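Transcriptional regulator ZitR (PDB 6FI9) represses the zit operon when zinc is present, binding as a homodimer to two palindromic operator sites in the promoter. Local coordinates at residues E128-V131 against I132-L136. The protein carries 3 engineered substitutions. Residues are numbered along the deposited sequence; the frame is centred on the assembly and turned at random.
Sequences EQKV and ISQFL
Ile132 and Ser133 give their backbone N-H groups to Glu128 O and Gln129 O, and Gln134 and Phe135 repeat the step to Lys130 O and Val131 O, so Glu128-Val131 and Ile132-Leu136 are successive turns of one alpha-helix. Of these four i to i+4 bonds, Gln134 N to Lys130 O is the straightest, 2.8 Å long with an N-H...O angle of 164°, while Phe135 N stands 3.3 Å from Val131 O. On the exposed flank the same spacing lays Lys130 and Gln134 alongside each other on a common heading. Bends at chi3 and chi4 curl the lysine chain over toward Gln134, and its NZ bonds Gln134 OE1 at 2.8 Å, from above the amide plane. Both segments lie on helix 126-140 of this winged helix-turn-helix MarR-family protein, away from its zinc sites, where one face meets the second subunit of the homodimer, as the terminal helices do in MarR dimers. Ile132, with CG1 beside its own backbone N (chi1 -62°), runs back along the preceding turn, where CD1 lies 3.4 Å from Glu128 O. Ile132 also packs on Phe135 of the second subunit, and Phe135 on Ile132 of that chain. Ser133 OG hydrogen-bonds Gln5 OE1 of the second subunit.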
loop_
_atom_site.group_PDB
_atom_site.type_symbol
_atom_site.label_atom_id
_atom_site.label_comp_id
_atom_site.label_asym_id
_atom_site.label_seq_id
_atom_site.Cartn_x
_atom_site.Cartn_y
_atom_site.Cartn_z
ATOM N N GLU A 128 9.395 -16.790 20.935
ATOM C CA GLU A 128 9.578 -15.434 20.423
ATOM C C GLU A 128 8.650 -15.170 19.236
ATOM O O GLU A 128 8.096 -14.074 19.133
ATOM C CB GLU A 128 11.037 -15.194 20.032
ATOM C CG GLU A 128 11.919 -14.759 21.188
ATOM C CD GLU A 128 13.378 -14.507 20.849
ATOM O OE1 GLU A 128 13.875 -15.075 19.849
ATOM O OE2 GLU A 128 14.028 -13.743 21.598
ATOM N N GLN A 129 8.466 -16.179 18.353
ATOM C CA GLN A 129 7.589 -16.119 17.174
ATOM C C GLN A 129 6.123 -15.937 17.584
ATOM O O GLN A 129 5.344 -15.367 16.816
ATOM C CB GLN A 129 7.737 -17.378 16.308
ATOM C CG GLN A 129 9.047 -17.458 15.538
ATOM C CD GLN A 129 9.113 -18.693 14.682
ATOM O OE1 GLN A 129 9.114 -19.830 15.171
ATOM N NE2 GLN A 129 9.173 -18.495 13.379
ATOM N N LYS A 130 5.760 -16.418 18.799
ATOM C CA LYS A 130 4.433 -16.298 19.418
ATOM C C LYS A 130 4.146 -14.814 19.732
ATOM O O LYS A 130 3.074 -14.319 19.394
ATOM C CB LYS A 130 4.382 -17.164 20.693
ATOM C CG LYS A 130 3.156 -16.967 21.578
ATOM C CD LYS A 130 3.416 -17.389 23.036
ATOM C CE LYS A 130 4.150 -16.356 23.872
ATOM N NZ LYS A 130 3.260 -15.236 24.285
ATOM N N VAL A 131 5.128 -14.109 20.334
ATOM C CA VAL A 131 5.072 -12.682 20.688
ATOM C C VAL A 131 4.846 -11.830 19.423
ATOM O O VAL A 131 4.065 -10.879 19.451
ATOM C CB VAL A 131 6.357 -12.257 21.457
ATOM C CG1 VAL A 131 6.315 -10.785 21.842
ATOM C CG2 VAL A 131 6.580 -13.121 22.695
ATOM N N ILE A 132 5.528 -12.194 18.323
ATOM C CA ILE A 132 5.434 -11.554 17.010
ATOM C C ILE A 132 4.062 -11.840 16.407
ATOM O O ILE A 132 3.397 -10.905 15.953
ATOM C CB ILE A 132 6.588 -12.020 16.086
ATOM C CG1 ILE A 132 7.972 -11.617 16.654
ATOM C CG2 ILE A 132 6.394 -11.504 14.652
ATOM C CD1 ILE A 132 9.093 -12.546 16.248
ATOM N N SER A 133 3.633 -13.127 16.439
ATOM C CA SER A 133 2.343 -13.614 15.932
ATOM C C SER A 133 1.167 -12.895 16.588
ATOM O O SER A 133 0.265 -12.454 15.879
ATOM C CB SER A 133 2.233 -15.120 16.131
ATOM O OG SER A 133 0.988 -15.614 15.677
ATOM N N GLN A 134 1.196 -12.754 17.936
ATOM C CA GLN A 134 0.180 -12.053 18.730
ATOM C C GLN A 134 0.099 -10.572 18.330
ATOM O O GLN A 134 -1.003 -10.043 18.214
ATOM C CB GLN A 134 0.477 -12.177 20.232
ATOM C CG GLN A 134 0.208 -13.564 20.801
ATOM C CD GLN A 134 0.549 -13.669 22.271
ATOM O OE1 GLN A 134 1.697 -13.497 22.701
ATOM N NE2 GLN A 134 -0.446 -13.970 23.079
ATOM N N PHE A 135 1.266 -9.924 18.073
ATOM C CA PHE A 135 1.380 -8.517 17.675
ATOM C C PHE A 135 0.787 -8.279 16.306
ATOM O O PHE A 135 -0.060 -7.400 16.152
ATOM C CB PHE A 135 2.843 -8.024 17.750
ATOM C CG PHE A 135 3.099 -6.678 17.099
ATOM C CD1 PHE A 135 2.645 -5.497 17.692
ATOM C CD2 PHE A 135 3.786 -6.590 15.887
ATOM C CE1 PHE A 135 2.883 -4.253 17.089
ATOM C CE2 PHE A 135 4.020 -5.347 15.282
ATOM C CZ PHE A 135 3.574 -4.188 15.892
ATOM N N LEU A 136 1.223 -9.070 15.321
ATOM C CA LEU A 136 0.761 -8.964 13.942
ATOM C C LEU A 136 -0.727 -9.253 13.800
ATOM O O LEU A 136 -1.333 -8.788 12.835
ATOM C CB LEU A 136 1.557 -9.879 13.011
ATOM C CG LEU A 136 3.031 -9.609 12.839
ATOM C CD1 LEU A 136 3.699 -10.792 12.126
ATOM C CD2 LEU A 136 3.268 -8.278 12.113
#